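Local coordinates for YncI copper-binding domain-containing protein (Nocardia farcinica, PDB 3ESM) that is of unknown function but adopts an immunoglobulin-like fold and may bind copper, at residues 19-24 / 85-90; 29-34 / 107-112; 41-46 / 90-95; 55-60 / 68-73; 101-106 / 133-138. The protein carries 2 engineered substitutions. All blocks are in the same frame, centred on the assembly; numbering follows the deposited sequence. Where two conformers were deposited one is given.

Following the chain from its N terminus, strand 18-25 is the first to find a distant partner: contact 1 joins it to strand 85-93 in one sheet of the immunoglobulin-like sandwich. The loop leading into strand 33-43 then opens contact 2, which closes only at 107-112 and so crosses contact 1. Contact 3 (41-46 with 90-95), where the chain passes from strand 33-43 to strand 45-48 of the other sheet, lies within the span of contact 2, crosses contact 1 and shares Val90 with it. The hairpin of contact 4 is the innermost loop, enclosed by contacts 1, 2 and 3. Contact 5 opens after contacts 1, 3 and 4 have closed, crosses contact 2 and adds the last strand.

Contact 1 (19-24 / 85-90); sequences VVTFRV and FQRFVV
Within one sheet of the immunoglobulin-like sandwich, strands 19-24 and 85-90 run antiparallel, with Val20, Phe22 and Val24 forming hydrogen-bonded pairs with Val90, Phe88 and Gln86. Six backbone bonds close the ladder; that from Phe22 N to Phe88 O, 2.8 Å long, is almost straight at 176°. The two faces differ. On the mainly apolar one, CG2 of Val24 rests 3.6 Å from CD2 of the Phe88 ring, while CG1 of Val90 meets CE2 of Phe22 at the ring edge, 3.8 Å away. Here Phe88 also meets Trp71 and Trp54, and Phe22 packs edge-to-face with Phe103, which ties this sheet to the other. The opposite face is mixed, carrying Thr21, Arg23, Arg87 and Val89. CG of Arg23 stands anti to the backbone N (chi1 -173°), and the chain stays extended from there to NE. The Arg23 guanidinium lies flat over one face of Phe85, the planes 2° apart and CZ 3.9 Å from the ring centroid, a stacked cation-pi pair. NH1 is set toward the ring rim, 3.3 Å from CD1 of Phe85. Thr21 CG2 covers the start of the Arg87 side chain, 3.8 Å from CG. The Phe85 ring thus holds the Arg23 guanidinium flat at the exposed end of the pair, where the positive charge probably gains from the ring's pi electrons, while the aromatic and aliphatic groups on the other face serve the core.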
# COMPACT_ATOMS: atom_id res chain seq x y z
N VAL A 19 -2.69 -19.71 -13.27
CA VAL A 19 -3.51 -18.93 -12.35
C VAL A 19 -2.82 -19.06 -10.98
O VAL A 19 -2.79 -20.15 -10.41
CB VAL A 19 -4.95 -19.49 -12.24
CG1 VAL A 19 -5.75 -18.74 -11.18
CG2 VAL A 19 -5.68 -19.40 -13.60
N VAL A 20 -2.29 -17.94 -10.46
CA VAL A 20 -1.57 -17.95 -9.18
C VAL A 20 -2.46 -17.37 -8.10
O VAL A 20 -3.02 -16.29 -8.28
CB VAL A 20 -0.28 -17.10 -9.28
CG1 VAL A 20 0.50 -17.09 -7.94
CG2 VAL A 20 0.59 -17.67 -10.38
N THR A 21 -2.60 -18.11 -7.01
CA THR A 21 -3.47 -17.69 -5.92
C THR A 21 -2.59 -17.32 -4.74
O THR A 21 -1.79 -18.15 -4.29
CB THR A 21 -4.39 -18.83 -5.49
OG1 THR A 21 -5.37 -19.09 -6.51
CG2 THR A 21 -5.10 -18.48 -4.16
N PHE A 22 -2.71 -16.08 -4.25
CA PHE A 22 -1.98 -15.63 -3.06
C PHE A 22 -2.93 -15.65 -1.89
O PHE A 22 -3.96 -14.98 -1.93
CB PHE A 22 -1.42 -14.21 -3.26
CG PHE A 22 -0.40 -14.14 -4.34
CD1 PHE A 22 0.91 -14.52 -4.10
CD2 PHE A 22 -0.76 -13.73 -5.62
CE1 PHE A 22 1.85 -14.48 -5.11
CE2 PHE A 22 0.19 -13.69 -6.66
CZ PHE A 22 1.48 -14.08 -6.40
N ARG A 23 -2.63 -16.46 -0.88
CA ARG A 23 -3.50 -16.55 0.28
C ARG A 23 -2.82 -15.78 1.39
O ARG A 23 -1.71 -16.10 1.79
CB ARG A 23 -3.73 -18.00 0.70
CG ARG A 23 -4.77 -18.15 1.79
CD ARG A 23 -5.10 -19.62 2.04
NE ARG A 23 -6.28 -19.74 2.87
CZ ARG A 23 -6.26 -20.17 4.12
NH1 ARG A 23 -5.11 -20.55 4.67
NH2 ARG A 23 -7.39 -20.24 4.82
N VAL A 24 -3.51 -14.74 1.87
CA VAL A 24 -2.94 -13.78 2.79
C VAL A 24 -3.61 -13.79 4.15
O VAL A 24 -4.84 -13.59 4.24
CB VAL A 24 -3.14 -12.38 2.21
CG1 VAL A 24 -2.58 -11.29 3.16
CG2 VAL A 24 -2.51 -12.32 0.79
N PHE A 85 -8.30 -15.25 6.39
CA PHE A 85 -7.40 -15.30 5.24
C PHE A 85 -8.19 -14.80 4.05
O PHE A 85 -9.42 -14.89 4.02
CB PHE A 85 -6.97 -16.75 4.99
CG PHE A 85 -6.09 -17.32 6.07
CD1 PHE A 85 -4.73 -17.49 5.86
CD2 PHE A 85 -6.62 -17.69 7.30
CE1 PHE A 85 -3.92 -18.00 6.86
CE2 PHE A 85 -5.82 -18.20 8.29
CZ PHE A 85 -4.47 -18.36 8.07
N GLN A 86 -7.51 -14.30 3.03
CA GLN A 86 -8.20 -13.96 1.79
C GLN A 86 -7.33 -14.40 0.63
O GLN A 86 -6.11 -14.25 0.69
CB GLN A 86 -8.39 -12.44 1.71
CG GLN A 86 -8.84 -11.96 0.34
CD GLN A 86 -10.27 -12.31 0.08
OE1 GLN A 86 -11.14 -12.05 0.93
NE2 GLN A 86 -10.54 -12.92 -1.07
N ARG A 87 -7.96 -14.93 -0.43
CA ARG A 87 -7.25 -15.26 -1.66
C ARG A 87 -7.30 -14.11 -2.68
O ARG A 87 -8.34 -13.46 -2.86
CB ARG A 87 -7.83 -16.53 -2.30
CG ARG A 87 -7.66 -17.80 -1.50
CD ARG A 87 -8.41 -18.94 -2.22
NE ARG A 87 -9.74 -18.47 -2.64
CZ ARG A 87 -10.11 -18.24 -3.90
NH1 ARG A 87 -9.27 -18.45 -4.91
NH2 ARG A 87 -11.35 -17.80 -4.16
N PHE A 88 -6.17 -13.86 -3.31
CA PHE A 88 -6.06 -12.84 -4.34
C PHE A 88 -5.51 -13.60 -5.54
O PHE A 88 -4.43 -14.22 -5.44
CB PHE A 88 -5.07 -11.77 -3.90
CG PHE A 88 -5.53 -10.98 -2.72
CD1 PHE A 88 -6.29 -9.83 -2.89
CD2 PHE A 88 -5.20 -11.38 -1.42
CE1 PHE A 88 -6.71 -9.08 -1.80
CE2 PHE A 88 -5.62 -10.63 -0.33
CZ PHE A 88 -6.38 -9.50 -0.53
N VAL A 89 -6.19 -13.52 -6.67
CA VAL A 89 -5.88 -14.42 -7.78
C VAL A 89 -5.51 -13.66 -9.05
O VAL A 89 -6.18 -12.70 -9.47
CB VAL A 89 -7.09 -15.33 -8.12
CG1 VAL A 89 -6.76 -16.18 -9.33
CG2 VAL A 89 -7.48 -16.16 -6.91
N VAL A 90 -4.37 -14.04 -9.63
CA VAL A 90 -3.96 -13.38 -10.86
C VAL A 90 -3.45 -14.44 -11.84
O VAL A 90 -2.71 -15.34 -11.46
CB VAL A 90 -2.89 -12.29 -10.59
CG1 VAL A 90 -1.59 -12.90 -9.98
CG2 VAL A 90 -2.61 -11.41 -11.83

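Contact 2 (29-34 / 107-112); sequences ETAATT and QTYSDG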
# COMPACT_ATOMS: atom_id res chain seq x y z
N GLU A 29 -4.62 -8.54 15.78
CA GLU A 29 -5.83 -8.83 16.54
C GLU A 29 -6.92 -7.78 16.36
O GLU A 29 -8.07 -8.01 16.75
CB GLU A 29 -5.49 -9.02 18.01
CG GLU A 29 -4.66 -10.27 18.21
CD GLU A 29 -4.49 -10.59 19.67
OE1 GLU A 29 -4.62 -9.66 20.50
OE2 GLU A 29 -4.25 -11.78 19.98
N THR A 30 -6.58 -6.64 15.77
CA THR A 30 -7.53 -5.56 15.64
C THR A 30 -7.66 -4.98 14.23
O THR A 30 -8.75 -4.54 13.84
CB THR A 30 -7.14 -4.41 16.56
OG1 THR A 30 -5.74 -4.13 16.40
CG2 THR A 30 -7.44 -4.82 18.01
N ALA A 31 -6.57 -4.95 13.48
CA ALA A 31 -6.58 -4.27 12.17
C ALA A 31 -6.87 -5.28 11.06
O ALA A 31 -6.59 -6.48 11.22
CB ALA A 31 -5.24 -3.62 11.95
N ALA A 32 -7.42 -4.80 9.93
CA ALA A 32 -7.85 -5.68 8.84
C ALA A 32 -6.97 -5.43 7.62
O ALA A 32 -6.39 -4.36 7.50
CB ALA A 32 -9.29 -5.36 8.49
N THR A 33 -6.83 -6.42 6.75
CA THR A 33 -6.07 -6.20 5.52
C THR A 33 -6.96 -5.44 4.53
O THR A 33 -8.05 -5.92 4.18
CB THR A 33 -5.65 -7.51 4.87
OG1 THR A 33 -4.78 -8.21 5.76
CG2 THR A 33 -4.92 -7.22 3.54
N THR A 34 -6.45 -4.31 4.05
CA THR A 34 -7.21 -3.44 3.12
C THR A 34 -6.60 -3.28 1.73
O THR A 34 -7.27 -2.80 0.80
CB THR A 34 -7.43 -2.04 3.70
OG1 THR A 34 -6.15 -1.43 3.96
CG2 THR A 34 -8.25 -2.15 4.99
N GLN A 107 1.59 -5.75 2.21
CA GLN A 107 0.21 -5.93 2.74
C GLN A 107 -0.16 -4.74 3.59
O GLN A 107 0.49 -4.48 4.60
CB GLN A 107 0.19 -7.21 3.60
CG GLN A 107 -1.17 -7.56 4.22
CD GLN A 107 -1.04 -8.75 5.19
OE1 GLN A 107 0.06 -9.28 5.35
NE2 GLN A 107 -2.15 -9.19 5.79
N THR A 108 -1.24 -4.03 3.24
CA THR A 108 -1.63 -2.86 3.99
C THR A 108 -2.74 -3.21 4.96
O THR A 108 -3.71 -3.90 4.56
CB THR A 108 -2.17 -1.76 3.02
OG1 THR A 108 -1.13 -1.31 2.13
CG2 THR A 108 -2.70 -0.59 3.82
N TYR A 109 -2.62 -2.68 6.19
CA TYR A 109 -3.65 -2.85 7.22
C TYR A 109 -4.42 -1.58 7.47
O TYR A 109 -3.91 -0.49 7.19
CB TYR A 109 -3.00 -3.27 8.53
CG TYR A 109 -2.61 -4.72 8.56
CD1 TYR A 109 -3.42 -5.65 9.21
CD2 TYR A 109 -1.42 -5.16 7.99
CE1 TYR A 109 -3.07 -6.96 9.29
CE2 TYR A 109 -1.05 -6.50 8.09
CZ TYR A 109 -1.88 -7.39 8.74
OH TYR A 109 -1.57 -8.73 8.85
N SER A 110 -5.64 -1.74 7.97
CA SER A 110 -6.51 -0.61 8.22
C SER A 110 -5.95 0.44 9.17
O SER A 110 -6.41 1.60 9.16
CB SER A 110 -7.82 -1.12 8.78
OG SER A 110 -7.58 -1.91 9.94
N ASP A 111 -5.01 0.04 10.03
CA ASP A 111 -4.40 1.00 10.98
C ASP A 111 -3.22 1.78 10.41
O ASP A 111 -2.52 2.53 11.14
CB ASP A 111 -3.98 0.28 12.28
CG ASP A 111 -2.90 -0.76 12.05
OD1 ASP A 111 -2.37 -0.85 10.91
OD2 ASP A 111 -2.61 -1.52 13.02
N GLY A 112 -2.98 1.61 9.11
CA GLY A 112 -1.93 2.35 8.44
C GLY A 112 -0.62 1.60 8.26
O GLY A 112 0.23 2.04 7.50
O HOH W 1 -4.39 -1.55 15.10
O HOH W 2 -5.48 0.87 5.21
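Thr34 N donates a hydrogen bond to Thr108 O at 2.8 Å, and Ser110 N to Ala32 O at 2.8 Å. Ser110 returns the bond through its side chain: OG, between backbone N and carbonyl carbon (chi1 56°), accepts from Ala32 N at 2.9 Å, nearly straight at 170°. Gln107 is extended and crosses Thr33 at about a right angle; its NE2, with Thr33 OG1 lying in the amide plane, donates to that hydroxyl at 2.8 Å. Pro25 O also receives a bond from NE2, and Trp117 NE1 donates to OE1, fixing the amide at both ends. Apolar contact is slight: Ala31 CB lies 3.9 Å from Tyr109 CD1, while Thr33 OG1 sits over one face of that ring, toward its rim. Water joins Thr34 OG1 to Tyr109 O, and Ser110 O bonds to Ser68 OG of the second subunit. A type I beta turn starts at the paired Tyr109, closed by Gly112 N bonding to Tyr109 O, and leads into strand 114-117 as the turn of a beta hairpin.

Contact 3 (41-46 / 90-95); sequences PNVRSA and VSIGPL. With SO4 (sulfate ion), chain B.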
# COMPACT_ATOMS: atom_id res chain seq x y z
N PRO A 41 6.85 -10.93 -12.12
CA PRO A 41 8.14 -11.08 -12.76
C PRO A 41 8.08 -10.59 -14.24
O PRO A 41 8.39 -11.32 -15.20
CB PRO A 41 8.40 -12.59 -12.65
CG PRO A 41 7.05 -13.23 -12.57
CD PRO A 41 6.18 -12.20 -11.84
N ASN A 42 7.64 -9.34 -14.40
CA ASN A 42 7.68 -8.70 -15.70
C ASN A 42 7.11 -9.58 -16.79
O ASN A 42 7.78 -9.82 -17.80
CB ASN A 42 9.11 -8.31 -16.04
CG ASN A 42 9.65 -7.17 -15.18
OD1 ASN A 42 10.70 -6.57 -15.50
ND2 ASN A 42 8.97 -6.86 -14.10
N VAL A 43 5.88 -10.03 -16.60
CA VAL A 43 5.20 -10.97 -17.50
C VAL A 43 4.46 -10.25 -18.62
O VAL A 43 4.04 -9.11 -18.46
CB VAL A 43 4.20 -11.87 -16.74
CG1 VAL A 43 4.95 -12.79 -15.77
CG2 VAL A 43 3.18 -11.02 -15.97
N ARG A 44 4.29 -10.91 -19.76
CA ARG A 44 3.55 -10.28 -20.86
C ARG A 44 2.07 -10.16 -20.51
O ARG A 44 1.40 -9.16 -20.86
CB ARG A 44 3.67 -11.10 -22.15
CG ARG A 44 5.06 -11.36 -22.62
CD ARG A 44 5.47 -10.31 -23.64
NE ARG A 44 4.93 -9.02 -23.26
CZ ARG A 44 5.49 -7.85 -23.53
NH1 ARG A 44 6.63 -7.79 -24.21
NH2 ARG A 44 4.91 -6.73 -23.12
N SER A 45 1.53 -11.19 -19.86
CA SER A 45 0.10 -11.25 -19.62
C SER A 45 -0.14 -11.31 -18.12
O SER A 45 0.57 -12.04 -17.42
CB SER A 45 -0.48 -12.51 -20.26
OG SER A 45 -1.88 -12.58 -19.99
N ALA A 46 -1.14 -10.56 -17.64
CA ALA A 46 -1.54 -10.62 -16.23
C ALA A 46 -2.96 -10.11 -16.12
O ALA A 46 -3.24 -8.95 -16.49
CB ALA A 46 -0.62 -9.76 -15.38
N VAL A 90 -4.37 -14.04 -9.63
CA VAL A 90 -3.96 -13.38 -10.86
C VAL A 90 -3.45 -14.44 -11.84
O VAL A 90 -2.71 -15.34 -11.46
CB VAL A 90 -2.89 -12.29 -10.59
CG1 VAL A 90 -1.59 -12.90 -9.98
CG2 VAL A 90 -2.61 -11.41 -11.83
N SER A 91 -3.86 -14.33 -13.10
CA SER A 91 -3.42 -15.26 -14.13
C SER A 91 -2.30 -14.61 -14.91
O SER A 91 -2.49 -13.55 -15.50
CB SER A 91 -4.58 -15.56 -15.07
OG SER A 91 -4.12 -16.30 -16.19
N ILE A 92 -1.13 -15.24 -14.92
CA ILE A 92 0.03 -14.60 -15.53
C ILE A 92 0.82 -15.56 -16.40
O ILE A 92 0.79 -16.80 -16.19
CB ILE A 92 0.99 -14.05 -14.45
CG1 ILE A 92 1.52 -15.18 -13.56
CG2 ILE A 92 0.26 -12.99 -13.63
CD1 ILE A 92 2.54 -14.75 -12.46
N GLY A 93 1.56 -14.97 -17.33
CA GLY A 93 2.53 -15.75 -18.10
C GLY A 93 3.14 -14.88 -19.16
O GLY A 93 2.66 -13.77 -19.45
N PRO A 94 4.22 -15.38 -19.76
CA PRO A 94 4.86 -16.64 -19.39
C PRO A 94 5.72 -16.47 -18.16
O PRO A 94 6.35 -15.43 -18.01
CB PRO A 94 5.76 -16.94 -20.59
CG PRO A 94 6.11 -15.59 -21.14
CD PRO A 94 4.88 -14.72 -20.90
N LEU A 95 5.75 -17.50 -17.31
CA LEU A 95 6.64 -17.55 -16.16
C LEU A 95 8.07 -17.74 -16.63
O LEU A 95 8.29 -18.31 -17.69
CB LEU A 95 6.23 -18.68 -15.24
CG LEU A 95 4.85 -18.49 -14.60
CD1 LEU A 95 4.41 -19.75 -13.89
CD2 LEU A 95 4.86 -17.30 -13.63
S SO4 B . -3.12 -9.44 -20.92
O1 SO4 B . -4.43 -8.82 -21.16
O2 SO4 B . -2.75 -9.37 -19.51
O3 SO4 B . -3.21 -10.81 -21.39
O4 SO4 B . -2.09 -8.68 -21.64
O HOH W 3 8.35 -13.89 -16.35
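A classic beta bulge marks this edge of the immunoglobulin-like sandwich: Arg44 and Ser45 both face Gly93 where the chain leaves strand 33-43 for strand 45-48 of the other sheet. Ser45 N donates to Gly93 O at 2.8 Å, nearly in line with the carbonyl, and Gly93 N answers to Ser45 O at 3.1 Å. Ile92 fills the inner side. Its CG2 meets Ala46 CB at 3.8 Å, and its CB lies 4.0 Å from CG2 of Val43, whose side chain crosses at about a right angle; Phe103 packs on Ile92 from strand 100-109. On the outer side, the aliphatic start of Arg44 lies beside Pro94, which follows a cis peptide bond, with CG 3.8 Å from the proline CD, while the arginine NH2 reaches Lys63 O. A water donates to both Pro41 O and Pro94 O. Beyond the bulge sits a sulfate, probably from the crystallisation liquor: Ser45 OG donates to its O3 at 2.6 Å and Ala46 N to its O2 at 2.7 Å.

Contact 4 (55-60 / 68-73); sequences TARVDR and SVTWTA. With SO4 (sulfate ion), chain B.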
# COMPACT_ATOMS: atom_id res chain seq x y z
N THR A 55 -10.95 -3.49 -5.86
CA THR A 55 -10.55 -3.03 -7.17
C THR A 55 -9.13 -3.47 -7.43
O THR A 55 -8.31 -3.40 -6.54
CB THR A 55 -10.68 -1.51 -7.29
OG1 THR A 55 -12.10 -1.19 -7.19
CG2 THR A 55 -10.14 -1.05 -8.63
N ALA A 56 -8.84 -3.96 -8.63
CA ALA A 56 -7.48 -4.38 -8.96
C ALA A 56 -6.88 -3.51 -10.07
O ALA A 56 -7.60 -3.09 -11.02
CB ALA A 56 -7.43 -5.84 -9.36
N ARG A 57 -5.59 -3.20 -9.94
CA ARG A 57 -4.85 -2.53 -11.01
C ARG A 57 -3.62 -3.38 -11.31
O ARG A 57 -3.01 -3.93 -10.38
CB ARG A 57 -4.39 -1.10 -10.68
CG ARG A 57 -3.44 -0.97 -9.54
CD ARG A 57 -3.11 0.54 -9.30
NE ARG A 57 -2.20 1.09 -10.30
CZ ARG A 57 -2.46 2.10 -11.13
NH1 ARG A 57 -3.64 2.74 -11.12
NH2 ARG A 57 -1.51 2.48 -11.97
N VAL A 58 -3.27 -3.46 -12.58
CA VAL A 58 -2.05 -4.16 -12.98
C VAL A 58 -1.16 -3.11 -13.61
O VAL A 58 -1.55 -2.51 -14.63
CB VAL A 58 -2.37 -5.32 -13.98
CG1 VAL A 58 -1.06 -5.88 -14.61
CG2 VAL A 58 -3.16 -6.41 -13.27
N ASP A 59 0.01 -2.82 -13.01
CA ASP A 59 0.91 -1.78 -13.54
C ASP A 59 1.86 -2.36 -14.59
O ASP A 59 2.25 -3.52 -14.51
CB ASP A 59 1.71 -1.14 -12.42
CG ASP A 59 0.87 -0.09 -11.67
OD1 ASP A 59 0.89 1.09 -12.11
OD2 ASP A 59 0.19 -0.46 -10.70
N ARG A 60 2.21 -1.55 -15.59
CA ARG A 60 3.01 -2.07 -16.71
C ARG A 60 4.23 -1.17 -16.91
O ARG A 60 4.22 -0.00 -16.54
CB ARG A 60 2.17 -2.03 -17.99
CG ARG A 60 0.85 -2.76 -17.89
CD ARG A 60 0.93 -4.07 -18.61
NE ARG A 60 -0.27 -4.87 -18.48
CZ ARG A 60 -0.37 -6.11 -18.94
NH1 ARG A 60 0.66 -6.65 -19.56
NH2 ARG A 60 -1.50 -6.80 -18.77
N SER A 68 3.60 -5.28 -11.53
CA SER A 68 3.00 -5.51 -10.22
C SER A 68 1.48 -5.48 -10.36
O SER A 68 0.94 -5.08 -11.40
CB SER A 68 3.42 -4.43 -9.23
OG SER A 68 2.74 -3.21 -9.46
N VAL A 69 0.80 -5.96 -9.32
CA VAL A 69 -0.67 -5.96 -9.31
C VAL A 69 -1.06 -5.53 -7.93
O VAL A 69 -0.40 -5.90 -6.94
CB VAL A 69 -1.26 -7.35 -9.66
CG1 VAL A 69 -0.61 -8.48 -8.82
CG2 VAL A 69 -2.80 -7.35 -9.49
N THR A 70 -2.12 -4.72 -7.83
CA THR A 70 -2.55 -4.26 -6.51
C THR A 70 -4.04 -4.45 -6.38
O THR A 70 -4.80 -4.09 -7.31
CB THR A 70 -2.26 -2.77 -6.28
OG1 THR A 70 -0.86 -2.50 -6.35
CG2 THR A 70 -2.81 -2.31 -4.90
N TRP A 71 -4.48 -5.06 -5.28
CA TRP A 71 -5.93 -5.15 -4.98
C TRP A 71 -6.20 -4.24 -3.80
O TRP A 71 -5.42 -4.21 -2.84
CB TRP A 71 -6.29 -6.57 -4.55
CG TRP A 71 -6.20 -7.60 -5.60
CD1 TRP A 71 -7.22 -8.02 -6.42
CD2 TRP A 71 -5.05 -8.40 -5.92
NE1 TRP A 71 -6.76 -9.03 -7.24
CE2 TRP A 71 -5.44 -9.28 -6.96
CE3 TRP A 71 -3.74 -8.45 -5.44
CZ2 TRP A 71 -4.58 -10.25 -7.50
CZ3 TRP A 71 -2.86 -9.39 -5.98
CH2 TRP A 71 -3.28 -10.27 -7.02
N THR A 72 -7.31 -3.50 -3.85
CA THR A 72 -7.60 -2.51 -2.81
C THR A 72 -9.05 -2.66 -2.45
O THR A 72 -9.91 -2.71 -3.34
CB THR A 72 -7.41 -1.08 -3.33
OG1 THR A 72 -6.07 -0.93 -3.83
CG2 THR A 72 -7.65 -0.08 -2.18
N ALA A 73 -9.33 -2.71 -1.14
CA ALA A 73 -10.71 -2.85 -0.67
C ALA A 73 -11.48 -1.55 -0.94
O ALA A 73 -11.00 -0.46 -0.64
CB ALA A 73 -10.68 -3.16 0.83
S SO4 B . -3.12 -9.44 -20.92
O1 SO4 B . -4.43 -8.82 -21.16
O2 SO4 B . -2.75 -9.37 -19.51
O3 SO4 B . -3.21 -10.81 -21.39
O4 SO4 B . -2.09 -8.68 -21.64
O HOH W 4 -6.08 -1.21 -6.53
O HOH W 5 0.12 -2.55 -8.96
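Arg57 and Thr70 face each other as a hydrogen-bonded pair at the middle of the antiparallel hairpin 54-60/66-73. Arg57 N donates to Thr70 O at 2.9 Å and Thr70 N to Arg57 O at 2.8 Å; similar bonds link Thr55 with Thr72, and Asp59 N reaches Ser68 O. The side chains of Arg57 and Thr70 lie alongside and point the same way, with Arg57 CG 3.9 Å from Thr70 CB. On the other face, Ala56 CB touches Trp71 CD1 at 3.7 Å and Val58 CG2 meets Val69 CG2 at 3.9 Å. In the next shell, the guanidinium of Arg57 grips Asp59 side-on: NE donates to OD2 and NH2 to OD1, at 2.9 and 2.8 Å, both on the syn side but tilted out of the carboxylate plane. This two-pronged salt bridge fixes both groups' rotation and would offset their charges. One water donates to Asp59 OD2 and Ser68 OG and bonds to Thr70 OG1, joining the bridge to the opposite strand. Thr70 OG1 also bonds to Thr37 OG1, and Ser68 OG to Ser110 O of the second subunit. Arg57 NH2 bonds to Asn77 O of that subunit, so the polar face joins the dimer interface. At the turn end, Arg60 NH2 holds a sulfate at O2, 3.0 Å away. Strand 66-73 lies between 54-60 and 33-43, and Trp71 packs on Thr48 of strand 45-48.

Contact 5 (101-106 / 133-138); sequences VSFPAE and PTLTLA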
# COMPACT_ATOMS: atom_id res chain seq x y z
N VAL A 101 10.73 -18.80 -8.86
CA VAL A 101 10.36 -17.37 -9.00
C VAL A 101 9.71 -16.87 -7.71
O VAL A 101 8.93 -17.60 -7.10
CB VAL A 101 9.42 -17.15 -10.20
CG1 VAL A 101 8.16 -18.00 -10.10
CG2 VAL A 101 9.09 -15.62 -10.41
N SER A 102 10.04 -15.65 -7.29
CA SER A 102 9.44 -15.11 -6.06
C SER A 102 8.55 -13.94 -6.43
O SER A 102 8.75 -13.29 -7.46
CB SER A 102 10.50 -14.70 -5.03
OG SER A 102 11.16 -15.92 -4.59
N PHE A 103 7.62 -13.64 -5.51
CA PHE A 103 6.65 -12.56 -5.69
C PHE A 103 6.63 -11.69 -4.44
O PHE A 103 5.74 -11.81 -3.63
CB PHE A 103 5.25 -13.11 -5.96
CG PHE A 103 5.17 -14.04 -7.12
CD1 PHE A 103 4.88 -13.57 -8.40
CD2 PHE A 103 5.36 -15.40 -6.94
CE1 PHE A 103 4.78 -14.45 -9.50
CE2 PHE A 103 5.26 -16.30 -8.03
CZ PHE A 103 4.98 -15.82 -9.31
N PRO A 104 7.60 -10.80 -4.32
CA PRO A 104 7.66 -9.91 -3.14
C PRO A 104 6.30 -9.20 -3.01
O PRO A 104 5.72 -8.82 -4.04
CB PRO A 104 8.77 -8.92 -3.51
CG PRO A 104 9.67 -9.71 -4.43
CD PRO A 104 8.78 -10.67 -5.21
N ALA A 105 5.77 -9.07 -1.79
CA ALA A 105 4.43 -8.48 -1.64
C ALA A 105 4.42 -7.45 -0.52
O ALA A 105 5.30 -7.47 0.37
CB ALA A 105 3.42 -9.54 -1.38
N GLU A 106 3.45 -6.55 -0.56
CA GLU A 106 3.29 -5.54 0.50
C GLU A 106 1.83 -5.51 0.91
O GLU A 106 0.96 -5.33 0.06
CB GLU A 106 3.71 -4.19 0.01
CG GLU A 106 5.15 -4.18 -0.46
CD GLU A 106 6.12 -4.11 0.72
OE1 GLU A 106 5.74 -3.62 1.80
OE2 GLU A 106 7.28 -4.54 0.52
N PRO A 133 6.55 -14.85 -1.07
CA PRO A 133 5.94 -16.06 -1.59
C PRO A 133 6.70 -16.54 -2.84
O PRO A 133 7.07 -15.72 -3.68
CB PRO A 133 4.53 -15.63 -1.98
CG PRO A 133 4.39 -14.23 -1.65
CD PRO A 133 5.63 -13.69 -1.05
N THR A 134 6.91 -17.84 -2.95
CA THR A 134 7.79 -18.35 -3.99
C THR A 134 7.18 -19.57 -4.64
O THR A 134 6.43 -20.32 -3.98
CB THR A 134 9.22 -18.64 -3.38
OG1 THR A 134 9.79 -17.41 -2.87
CG2 THR A 134 10.17 -19.21 -4.42
N LEU A 135 7.42 -19.75 -5.94
CA LEU A 135 6.99 -20.96 -6.65
C LEU A 135 8.18 -21.70 -7.23
O LEU A 135 9.13 -21.07 -7.67
CB LEU A 135 6.09 -20.64 -7.83
CG LEU A 135 4.69 -20.08 -7.60
CD1 LEU A 135 4.08 -19.74 -8.96
CD2 LEU A 135 3.86 -21.10 -6.87
N THR A 136 8.10 -23.03 -7.24
CA THR A 136 9.02 -23.88 -8.00
C THR A 136 8.41 -24.13 -9.35
O THR A 136 7.23 -24.43 -9.44
CB THR A 136 9.18 -25.23 -7.33
OG1 THR A 136 10.05 -25.05 -6.22
CG2 THR A 136 9.76 -26.27 -8.31
N LEU A 137 9.22 -24.02 -10.39
CA LEU A 137 8.70 -24.14 -11.73
C LEU A 137 9.21 -25.40 -12.39
O LEU A 137 10.42 -25.61 -12.46
CB LEU A 137 9.09 -22.93 -12.55
CG LEU A 137 8.56 -21.64 -11.94
CD1 LEU A 137 9.13 -20.46 -12.73
CD2 LEU A 137 7.04 -21.62 -11.91
N ALA A 138 8.27 -26.22 -12.86
CA ALA A 138 8.62 -27.46 -13.54
C ALA A 138 9.30 -27.15 -14.84
O ALA A 138 9.06 -26.13 -15.49
CB ALA A 138 7.38 -28.31 -13.77
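Phe103 CG stands anti to its own carbonyl carbon (chi1 -56°), as does CG of Leu135 (chi1 -68°), and their side chains meet obliquely: Leu135 CD1 comes to the edge of the phenyl ring, 3.8 Å from CE2. They belong to an antiparallel pair in which short strand 134-136 joins strand 100-109 in one sheet of the immunoglobulin-like sandwich. Val101 and Leu135 form the hydrogen-bonded pair, with Leu135 N donating to Val101 O at 2.9 Å and Val101 N to Leu135 O at 3.0 Å. The ladder continues in Phe103 N, which donates to Pro133 O at 2.8 Å. The same carbonyl oxygen also lies at the edge of the Phe103 ring, near its plane. Val101 works on the same side as Leu135: its CG1 reaches Leu137 CD1 at 3.7 Å and Leu135 CB at 4.1 Å. This apolar patch continues beyond the two segments, since Phe103 packs on Val38 and Pro41, and Leu135 and Pro133 touch Ala7 of strand 6-8. The other face of the pair is polar, carrying the hydroxyls of Ser102 and Thr134, the latter also bonded to Ala132 O. Those two residues form the non-hydrogen-bonded pair of the ladder, where the backbones come closer, and there Ser102 OG and Thr134 OG1 lie 2.7 Å apart.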